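Local atomic coordinates of LYND (Lyngbya aestuarii, PDB entry 4V1T), a protein that probably uses ATP and magnesium to cyclodehydrate side chains of a precursor peptide into azoline rings, as other YcaO-family heterocyclases do. Residues P86-S90 with E91-F95; G120-S123 with E124-A128; T132-D136 with I137-V141; S251-Q254 with T255-F259; I291-H295 with S296-L300. All coordinates share one frame; numbering follows the deposited sequence.

Overall arrangement
All five contacts are local, and all lie on one side of the chain's centre. Contacts 2 and 3 hold the two ends of helix 124-135: the first caps its start with hydroxyls, the second ends it with backbone amides and a glycine. Contact 1 starts helix 90-98 with a similar serine cap, against the second subunit. Contact 4 is the buried one, the early turns of helix 250-275, and it packs against contacts 2, 3 and 5. Contact 5 turns the hairpin after that helix, with a strand bond and an asparagine-bound loop. Contacts 1, 4 and 5 lie against the second subunit over several residues, contact 3 mainly at Ile137, and contact 2 not at all.

Contact 1: P86-S90 with E91-F95; sequences PELSS and EVAAF
Leu88 and Val92 cross at about a right angle, with the CD2 methyl of the leucine 3.9 Å from CG1 of the valine. Leu88 also brings its CB within 4.4 Å of Ala93 CB. The residue just before the cap thus meets the fourth residue after it, the spacing of a hydrophobic staple, here made lightly because alanine is small. Between Leu88 and the first helical residue the chain passes through Ser89, the N-cap. Its OG lies between the backbone N and the carbonyl carbon (chi1 74°), which turns the hydroxyl back over the opening turn. There it accepts Val92 N at 3.1 Å, with a fairly straight N-H...O angle of 163°. Val92 divides its two branches: CG1 goes to Leu88, while CG2 sits 3.2 Å from Ser89 OG. Serine suits this place because its short arm reaches an amide that has no earlier helical carbonyl to bind. The carbonyl of Ser89 takes Ala93 N, and that of Ser90 takes Ala94 N, so the regular helical bonds follow at once. On another side, Ser90 OG donates to Glu91 OE1 at 3.0 Å, coming from above the carboxylate plane, 56° out of it. An acid this near a helix start would probably be stabilised by the helix dipole. Around the turn, Leu88 and Ala93 pack on Pro103, and Leu88 reaches Ala107 as well, both on helix 103-109, while Val92 lies on Leu249 of the second subunit, so helix 90-98 begins between a neighbouring helix and the partner chain.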
# COMPACT_ATOMS: atom_id res chain seq x y z
N PRO B 86 0.59 36.44 24.02
CA PRO B 86 0.31 36.37 25.47
C PRO B 86 -0.99 35.67 25.82
O PRO B 86 -1.08 35.06 26.88
CB PRO B 86 0.23 37.85 25.88
CG PRO B 86 1.01 38.58 24.84
CD PRO B 86 0.81 37.83 23.57
N GLU B 87 -1.97 35.74 24.93
CA GLU B 87 -3.31 35.23 25.22
C GLU B 87 -3.42 33.72 25.03
O GLU B 87 -4.46 33.14 25.29
CB GLU B 87 -4.37 35.93 24.37
CG GLU B 87 -4.09 35.95 22.88
CD GLU B 87 -3.30 37.17 22.44
OE1 GLU B 87 -3.87 38.28 22.43
OE2 GLU B 87 -2.11 37.02 22.13
N LEU B 88 -2.34 33.09 24.58
CA LEU B 88 -2.33 31.64 24.38
C LEU B 88 -1.44 30.94 25.41
O LEU B 88 -0.37 31.44 25.74
CB LEU B 88 -1.82 31.30 22.98
CG LEU B 88 -2.64 31.75 21.79
CD1 LEU B 88 -1.90 31.41 20.51
CD2 LEU B 88 -4.03 31.15 21.80
N SER B 89 -1.89 29.80 25.91
CA SER B 89 -1.05 28.96 26.75
C SER B 89 0.16 28.47 25.93
O SER B 89 0.13 28.47 24.71
CB SER B 89 -1.84 27.77 27.29
OG SER B 89 -2.07 26.81 26.27
N SER B 90 1.21 28.05 26.62
CA SER B 90 2.39 27.54 25.94
C SER B 90 2.05 26.29 25.13
O SER B 90 2.60 26.07 24.05
CB SER B 90 3.51 27.24 26.94
OG SER B 90 3.05 26.36 27.95
N GLU B 91 1.12 25.49 25.64
CA GLU B 91 0.74 24.24 25.00
C GLU B 91 -0.04 24.48 23.71
O GLU B 91 0.20 23.81 22.70
CB GLU B 91 -0.08 23.37 25.95
CG GLU B 91 0.75 22.69 27.03
CD GLU B 91 0.64 23.41 28.37
OE1 GLU B 91 0.58 24.66 28.39
OE2 GLU B 91 0.59 22.71 29.40
N VAL B 92 -0.96 25.43 23.74
CA VAL B 92 -1.74 25.79 22.56
C VAL B 92 -0.87 26.47 21.51
O VAL B 92 -0.93 26.14 20.33
CB VAL B 92 -2.92 26.70 22.93
CG1 VAL B 92 -3.60 27.26 21.69
CG2 VAL B 92 -3.94 25.94 23.77
N ALA B 93 -0.05 27.43 21.94
CA ALA B 93 0.89 28.08 21.04
C ALA B 93 1.78 27.06 20.36
O ALA B 93 2.09 27.19 19.17
CB ALA B 93 1.74 29.10 21.78
N ALA B 94 2.18 26.04 21.12
CA ALA B 94 3.06 24.99 20.59
C ALA B 94 2.35 24.19 19.50
O ALA B 94 2.96 23.80 18.51
CB ALA B 94 3.50 24.07 21.71
N PHE B 95 1.06 23.94 19.68
CA PHE B 95 0.29 23.21 18.69
C PHE B 95 0.30 23.94 17.36
O PHE B 95 0.49 23.33 16.30
CB PHE B 95 -1.14 22.99 19.17
CG PHE B 95 -1.93 22.07 18.28
CD1 PHE B 95 -1.92 20.70 18.49
CD2 PHE B 95 -2.65 22.58 17.23
CE1 PHE B 95 -2.63 19.87 17.66
CE2 PHE B 95 -3.37 21.73 16.39
CZ PHE B 95 -3.36 20.38 16.61

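Contact 2: G120-S123 with E124-A128; sequences GNIS and EVTVA
An N-cap with a hydrophobic staple opens helix 124-135, where Ser123 meets Thr126 and Ile122 meets Val127. Ser123 OG is the acceptor of two bonds from the same residue: Thr126 OG1 donates to it at 2.6 Å, and Thr126 N at 3.2 Å with an N-H...O angle of 141°. The threonine can give both because OG1 lies beside its own backbone N (chi1 -70°), so amide and hydroxyl face the serine together. That torsion places the methyl CG2 on the other side, where it meets Ile122 CG2 at 3.7 Å, the two side chains crossing at about a right angle. The same isoleucine methyl approaches Val127 CG2 at 4.4 Å; these two residues, just before the cap and four after it, form the staple. Beta-branched chains suit it, since each offers a methyl close to its backbone. Beyond them, both Ile122 and Val127 rest on Leu157 of strand 154-157, which fastens the start of the helix to the sheet. Val125 CG2 also comes within 3.4 Å of Ser123 OG. The first backbone bond of the helix, Val127 N to Ser123 O, is long and weak at 3.4 Å. The chemistry implies that much of the grip on this helix end comes from side chains: one serine oxygen satisfies both a main-chain amide and a largely buried threonine hydroxyl, and a hydrocarbon contact lies alongside.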
# COMPACT_ATOMS: atom_id res chain seq x y z
N GLY B 120 -31.39 15.93 10.94
CA GLY B 120 -31.82 14.60 11.35
C GLY B 120 -32.10 14.61 12.84
O GLY B 120 -32.64 15.58 13.36
N ASN B 121 -31.70 13.56 13.54
CA ASN B 121 -32.08 13.37 14.94
C ASN B 121 -30.98 13.72 15.94
O ASN B 121 -30.96 13.21 17.05
CB ASN B 121 -32.57 11.93 15.16
CG ASN B 121 -31.56 10.89 14.73
OD1 ASN B 121 -30.35 11.09 14.86
ND2 ASN B 121 -32.05 9.77 14.21
N ILE B 122 -30.05 14.59 15.54
CA ILE B 122 -28.99 15.01 16.45
C ILE B 122 -29.58 15.84 17.59
O ILE B 122 -30.28 16.82 17.37
CB ILE B 122 -27.89 15.83 15.72
CG1 ILE B 122 -27.24 15.00 14.61
CG2 ILE B 122 -26.80 16.29 16.69
CD1 ILE B 122 -26.57 13.71 15.06
N SER B 123 -29.28 15.43 18.82
CA SER B 123 -29.83 16.08 20.00
C SER B 123 -29.28 17.50 20.18
O SER B 123 -28.31 17.89 19.53
CB SER B 123 -29.55 15.24 21.25
OG SER B 123 -28.16 15.11 21.46
N GLU B 124 -29.90 18.25 21.08
CA GLU B 124 -29.49 19.62 21.34
C GLU B 124 -28.43 19.68 22.43
O GLU B 124 -27.76 20.70 22.60
CB GLU B 124 -30.69 20.48 21.73
CG GLU B 124 -31.77 20.53 20.66
CD GLU B 124 -32.76 19.38 20.74
OE1 GLU B 124 -32.70 18.56 21.68
OE2 GLU B 124 -33.63 19.29 19.84
N VAL B 125 -28.27 18.59 23.17
CA VAL B 125 -27.19 18.48 24.13
C VAL B 125 -25.92 18.06 23.41
O VAL B 125 -24.82 18.40 23.83
CB VAL B 125 -27.51 17.48 25.28
CG1 VAL B 125 -28.58 18.06 26.20
CG2 VAL B 125 -27.93 16.12 24.75
N THR B 126 -26.08 17.34 22.30
CA THR B 126 -24.96 16.99 21.44
C THR B 126 -24.39 18.25 20.80
O THR B 126 -23.18 18.42 20.71
CB THR B 126 -25.37 15.99 20.35
OG1 THR B 126 -25.63 14.72 20.95
CG2 THR B 126 -24.26 15.82 19.29
N VAL B 127 -25.28 19.13 20.36
CA VAL B 127 -24.88 20.42 19.81
C VAL B 127 -24.19 21.25 20.88
O VAL B 127 -23.21 21.96 20.62
CB VAL B 127 -26.09 21.19 19.24
CG1 VAL B 127 -25.67 22.58 18.79
CG2 VAL B 127 -26.70 20.42 18.07
N ALA B 128 -24.70 21.15 22.10
CA ALA B 128 -24.15 21.90 23.23
C ALA B 128 -22.77 21.38 23.63
O ALA B 128 -21.91 22.16 24.03
CB ALA B 128 -25.11 21.83 24.41

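Contact 3: T132-D136 with I137-V141; sequences TALRD and IGISV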
# COMPACT_ATOMS: atom_id res chain seq x y z
N THR B 132 -19.24 23.40 23.75
CA THR B 132 -18.32 23.40 24.87
C THR B 132 -16.92 23.00 24.43
O THR B 132 -15.92 23.63 24.82
CB THR B 132 -18.82 22.44 25.97
OG1 THR B 132 -20.13 22.85 26.37
CG2 THR B 132 -17.90 22.45 27.19
N ALA B 133 -16.83 21.99 23.59
CA ALA B 133 -15.54 21.53 23.10
C ALA B 133 -14.82 22.66 22.37
O ALA B 133 -13.62 22.87 22.55
CB ALA B 133 -15.73 20.35 22.18
N LEU B 134 -15.56 23.39 21.54
CA LEU B 134 -14.98 24.50 20.79
C LEU B 134 -14.55 25.64 21.71
O LEU B 134 -13.49 26.25 21.52
CB LEU B 134 -15.98 25.02 19.75
CG LEU B 134 -16.16 24.12 18.53
CD1 LEU B 134 -17.45 24.43 17.78
CD2 LEU B 134 -14.97 24.25 17.61
N ARG B 135 -15.37 25.92 22.71
CA ARG B 135 -15.11 27.00 23.66
C ARG B 135 -13.84 26.74 24.46
O ARG B 135 -13.13 27.67 24.82
CB ARG B 135 -16.30 27.16 24.60
CG ARG B 135 -16.18 28.32 25.58
CD ARG B 135 -17.47 28.46 26.37
NE ARG B 135 -17.43 29.58 27.31
CZ ARG B 135 -18.48 30.02 28.00
NH1 ARG B 135 -19.67 29.44 27.87
NH2 ARG B 135 -18.35 31.04 28.84
N ASP B 136 -13.55 25.48 24.74
CA ASP B 136 -12.38 25.12 25.52
C ASP B 136 -11.08 25.35 24.72
O ASP B 136 -10.00 25.40 25.30
CB ASP B 136 -12.48 23.66 25.98
CG ASP B 136 -13.56 23.45 27.02
OD1 ASP B 136 -14.01 24.45 27.62
OD2 ASP B 136 -13.97 22.29 27.24
N ILE B 137 -11.18 25.49 23.41
CA ILE B 137 -10.02 25.76 22.59
C ILE B 137 -10.07 27.17 22.00
O ILE B 137 -9.30 27.50 21.11
CB ILE B 137 -9.85 24.72 21.46
CG1 ILE B 137 -11.09 24.66 20.56
CG2 ILE B 137 -9.59 23.34 22.06
CD1 ILE B 137 -10.91 23.80 19.34
N GLY B 138 -10.98 27.99 22.51
CA GLY B 138 -11.01 29.41 22.18
C GLY B 138 -11.93 29.82 21.05
O GLY B 138 -11.91 30.97 20.63
N ILE B 139 -12.74 28.89 20.55
CA ILE B 139 -13.62 29.17 19.43
C ILE B 139 -15.03 29.40 19.92
O ILE B 139 -15.59 28.56 20.63
CB ILE B 139 -13.59 28.03 18.40
CG1 ILE B 139 -12.20 27.93 17.78
CG2 ILE B 139 -14.60 28.27 17.29
CD1 ILE B 139 -11.96 26.68 16.97
N SER B 140 -15.62 30.54 19.55
CA SER B 140 -16.96 30.90 19.99
C SER B 140 -18.01 30.46 18.96
O SER B 140 -17.74 30.42 17.76
CB SER B 140 -17.07 32.41 20.21
OG SER B 140 -16.71 33.10 19.02
N VAL B 141 -19.20 30.15 19.45
CA VAL B 141 -20.28 29.64 18.64
C VAL B 141 -21.46 30.59 18.61
O VAL B 141 -21.80 31.21 19.61
CB VAL B 141 -20.77 28.28 19.17
CG1 VAL B 141 -21.87 27.72 18.27
CG2 VAL B 141 -19.61 27.31 19.29
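The carbonyl plane of Leu134 is met on both faces: Ile137 N comes over one, 62° out of the plane at 3.1 Å, and Ile139 N over the opposite one, 42° out at 2.9 Å. One oxygen thereby accepts two amides, and neither lies in its plane. This is a Schellman motif, the ending of helix 124-135. Its second bond joins Gly138 N to Arg135 O at 3.2 Å, again from above a carbonyl plane, and closes a type I turn from Arg135 to Gly138. Gly138 has the positive phi that reverses the chain, and at its backbone angles a side chain would press against the carbonyl before it. Ile137 folds its side chain back against the last helical turn: CG1, held between its own N and carbonyl carbon (chi1 57°), comes 3.0 Å from Leu134 O, and CD1 lies 4.4 Å from Leu134 CD2. Cutting Ile137 back to an alanine is likely to open a gap beside Leu134 CD2 and over its carbonyl, and to lose the packing on Pro250 of the second subunit. Leu134 gathers the apolar side. Its CD2 methyl touches Ile139 CD1 at 3.9 Å, the partner usual for a Schellman ending, and its CD1 methyl reaches Val141 CG2, also at 3.9 Å, at about a right angle. Leu134 and Val141 both lie on Leu116 of strand 114-118; with helix 124-135 between it and the adjacent parallel strand 141-142, this is a beta-alpha-beta crossover. The CA-H of Arg135 makes a bent contact with Ile139 O, CA and O 3.4 Å apart.

Contact 4: S251-Q254 with T255-F259; sequences STLQ and TGLQF
Thr255 and Ser251 make the tight side of this turn. The threonine hydroxyl OG1 donates to Ser251 O at 2.7 Å, and Thr255 N binds the same oxygen at 2.9 Å from the opposite face of the carbonyl plane. OG1 reaches it because it stands beside its own backbone N (chi1 -71°), a habit that lets threonine bury its hydroxyl inside a helix. CG2 then points outward onto the His295 ring, which Thr252 also touches. Ser251 OG, by contrast, is bound by Thr262 of the second subunit. All of this belongs to helix 250-275, whose i to i+4 bonds run on unbroken through Gly256, Leu257 and Gln258. The pairing of Ser251 with Thr262 and of Gln254 with Gln258 of the second subunit is consistent with the helix meeting its own copy in reverse direction. On the looser flank, where Leu253 and Gln254 are only partly covered, side chains run one turn apart. Leu257 CD1 comes 4.0 Å from Leu253 CG, and these leucines pack onto Thr126 and Ala129 of helix 124-135. Alongside, Gln258 NE2 donates to Gln254 OE1 at 3.3 Å, a rather long bond that lies in the carbonyl plane of the acceptor although the two amide planes are turned 57° apart. Both glutamines bend at chi2, which lets their ends meet; a closer approach on this otherwise looser flank is Gln258 CG, 3.1 Å from Gln254 O.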
# COMPACT_ATOMS: atom_id res chain seq x y z
N SER B 251 -18.34 7.85 25.08
CA SER B 251 -16.92 8.07 24.83
C SER B 251 -16.63 8.18 23.34
O SER B 251 -15.76 8.94 22.93
CB SER B 251 -16.08 6.95 25.47
OG SER B 251 -16.40 5.70 24.93
N THR B 252 -17.38 7.44 22.52
CA THR B 252 -17.25 7.55 21.07
C THR B 252 -17.84 8.87 20.56
O THR B 252 -17.32 9.49 19.62
CB THR B 252 -17.91 6.38 20.33
OG1 THR B 252 -19.31 6.34 20.62
CG2 THR B 252 -17.26 5.05 20.74
N LEU B 253 -18.95 9.29 21.17
CA LEU B 253 -19.54 10.58 20.82
C LEU B 253 -18.55 11.71 21.09
O LEU B 253 -18.27 12.52 20.21
CB LEU B 253 -20.83 10.82 21.62
CG LEU B 253 -21.50 12.18 21.42
CD1 LEU B 253 -21.91 12.38 19.97
CD2 LEU B 253 -22.71 12.33 22.34
N GLN B 254 -18.03 11.75 22.30
CA GLN B 254 -17.09 12.79 22.71
C GLN B 254 -15.79 12.72 21.92
O GLN B 254 -15.20 13.74 21.61
CB GLN B 254 -16.81 12.69 24.22
CG GLN B 254 -17.80 13.44 25.09
CD GLN B 254 -17.65 14.95 25.00
OE1 GLN B 254 -16.52 15.47 24.94
NE2 GLN B 254 -18.76 15.66 24.97
N THR B 255 -15.36 11.51 21.57
CA THR B 255 -14.19 11.33 20.71
C THR B 255 -14.41 12.02 19.37
O THR B 255 -13.51 12.66 18.84
CB THR B 255 -13.89 9.84 20.46
OG1 THR B 255 -13.39 9.24 21.66
CG2 THR B 255 -12.85 9.67 19.36
N GLY B 256 -15.61 11.88 18.83
CA GLY B 256 -15.95 12.48 17.55
C GLY B 256 -16.07 14.00 17.60
O GLY B 256 -15.65 14.69 16.67
N LEU B 257 -16.65 14.52 18.67
CA LEU B 257 -16.88 15.96 18.78
C LEU B 257 -15.58 16.73 19.08
O LEU B 257 -15.38 17.84 18.59
CB LEU B 257 -17.91 16.23 19.87
CG LEU B 257 -19.32 15.67 19.60
CD1 LEU B 257 -20.22 15.89 20.81
CD2 LEU B 257 -19.94 16.27 18.35
N GLN B 258 -14.71 16.14 19.89
CA GLN B 258 -13.44 16.76 20.23
C GLN B 258 -12.51 16.73 19.01
O GLN B 258 -11.82 17.70 18.70
CB GLN B 258 -12.79 16.05 21.42
CG GLN B 258 -13.57 16.17 22.73
CD GLN B 258 -13.52 17.56 23.33
OE1 GLN B 258 -12.86 18.46 22.80
NE2 GLN B 258 -14.23 17.75 24.43
N PHE B 259 -12.53 15.60 18.32
CA PHE B 259 -11.82 15.44 17.06
C PHE B 259 -12.31 16.49 16.06
O PHE B 259 -11.52 17.15 15.39
CB PHE B 259 -12.06 14.03 16.53
CG PHE B 259 -11.07 13.56 15.50
CD1 PHE B 259 -10.24 14.43 14.83
CD2 PHE B 259 -11.01 12.21 15.18
CE1 PHE B 259 -9.35 13.97 13.87
CE2 PHE B 259 -10.13 11.74 14.23
CZ PHE B 259 -9.30 12.62 13.57

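Contact 5: I291-H295 with S296-L300; sequences ITLNH and SILDL
Asn294 OD1 accepts from two successive loop amides. Ser296 N approaches it at 3.1 Å and Ile297 N at 3.4 Å, both weak bonds, while Gln29 NE2 of the second subunit adds a hydrogen bond and Ser296 OG lies 2.8 Å away. Gln29 also binds that serine hydroxyl, so the partner chain holds both polar ends. With CG anti to the backbone N (chi1 -164°), the amide extends along the loop and offers its oxygen to the amides ahead, the Ser296 bond making a weak Asx turn. Ile297 crosses it at about a right angle, its CG1 3.5 Å from Asn294 CG, so the hydrocarbon lies against the amide. A leucine in place of Asn294 would probably leave the Ser296 and Ile297 amides without this acceptor and Gln29 of the second subunit with one of its two partners gone, and free the loop to shift. The turn joins strands 289-294 and 299-304 as an antiparallel beta hairpin at the edge of this chain's mixed sheet. Asn294 N donates to Asp299 O at 3.0 Å, nearly in line with the carbonyl (163°), in a hydrogen-bonded pair. Leu293 and Leu300 form the next, non-hydrogen-bonded pair, and beside it Leu300 CA turns its hydrogen to Thr292 O, 3.3 Å apart. On the leucine face, Leu300 CG also meets Ile291 CG2 at 4.2 Å. Aliphatic chains suit this face, since Leu300 there packs against Leu300 of the second subunit. On the opposite face Thr292 OG1 binds His303 and a water, which also donates weakly to Asp299 O.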
# COMPACT_ATOMS: atom_id res chain seq x y z
N ILE B 291 -13.07 11.73 6.63
CA ILE B 291 -12.38 10.80 7.51
C ILE B 291 -13.40 9.91 8.19
O ILE B 291 -14.36 10.41 8.77
CB ILE B 291 -11.61 11.54 8.62
CG1 ILE B 291 -10.58 12.47 7.99
CG2 ILE B 291 -10.97 10.56 9.60
CD1 ILE B 291 -9.44 11.77 7.28
N THR B 292 -13.19 8.61 8.10
CA THR B 292 -14.02 7.65 8.82
C THR B 292 -13.18 6.99 9.89
O THR B 292 -12.10 6.46 9.61
CB THR B 292 -14.64 6.58 7.90
OG1 THR B 292 -13.60 5.88 7.19
CG2 THR B 292 -15.58 7.22 6.91
N LEU B 293 -13.66 7.05 11.13
CA LEU B 293 -13.03 6.37 12.25
C LEU B 293 -13.99 5.32 12.79
O LEU B 293 -14.94 5.64 13.51
CB LEU B 293 -12.65 7.36 13.35
CG LEU B 293 -12.09 6.77 14.65
CD1 LEU B 293 -10.81 6.01 14.40
CD2 LEU B 293 -11.88 7.85 15.69
N ASN B 294 -13.73 4.07 12.44
CA ASN B 294 -14.52 2.96 12.95
C ASN B 294 -14.15 2.70 14.40
O ASN B 294 -12.99 2.42 14.70
CB ASN B 294 -14.28 1.71 12.09
CG ASN B 294 -15.34 0.65 12.30
OD1 ASN B 294 -15.77 0.40 13.42
ND2 ASN B 294 -15.77 0.03 11.22
N HIS B 295 -15.13 2.83 15.28
CA HIS B 295 -14.91 2.69 16.72
C HIS B 295 -14.92 1.22 17.17
O HIS B 295 -14.16 0.84 18.07
CB HIS B 295 -15.97 3.46 17.50
CG HIS B 295 -15.90 4.94 17.33
ND1 HIS B 295 -14.83 5.69 17.77
CD2 HIS B 295 -16.79 5.83 16.80
CE1 HIS B 295 -15.05 6.97 17.51
NE2 HIS B 295 -16.23 7.07 16.92
N SER B 296 -15.78 0.40 16.55
CA SER B 296 -15.98 -0.99 16.97
C SER B 296 -14.73 -1.83 16.65
O SER B 296 -14.06 -2.34 17.56
CB SER B 296 -17.25 -1.57 16.31
OG SER B 296 -17.17 -1.50 14.90
N ILE B 297 -14.40 -1.96 15.37
CA ILE B 297 -13.05 -2.37 15.00
C ILE B 297 -12.26 -1.09 15.17
O ILE B 297 -12.83 -0.06 15.52
CB ILE B 297 -12.93 -2.90 13.55
CG1 ILE B 297 -12.72 -1.73 12.55
CG2 ILE B 297 -14.13 -3.78 13.22
CD1 ILE B 297 -12.65 -2.16 11.09
N LEU B 298 -10.97 -1.13 14.94
CA LEU B 298 -10.22 0.11 14.94
C LEU B 298 -9.61 0.31 13.57
O LEU B 298 -8.81 -0.50 13.10
CB LEU B 298 -9.16 0.09 16.05
CG LEU B 298 -8.55 1.43 16.43
CD1 LEU B 298 -9.61 2.52 16.57
CD2 LEU B 298 -7.77 1.28 17.73
N ASP B 299 -10.02 1.40 12.90
CA ASP B 299 -9.52 1.71 11.57
C ASP B 299 -9.84 3.15 11.20
O ASP B 299 -10.91 3.66 11.54
CB ASP B 299 -10.11 0.75 10.54
CG ASP B 299 -9.33 0.72 9.23
OD1 ASP B 299 -8.12 1.04 9.23
OD2 ASP B 299 -9.94 0.37 8.20
N LEU B 300 -8.92 3.79 10.48
CA LEU B 300 -9.06 5.18 10.07
C LEU B 300 -8.75 5.28 8.59
O LEU B 300 -7.66 4.92 8.16
CB LEU B 300 -8.13 6.07 10.89
CG LEU B 300 -8.19 7.60 10.78
CD1 LEU B 300 -7.84 8.27 12.10
CD2 LEU B 300 -7.29 8.11 9.66
O HOH W 1 -12.96 3.75 8.76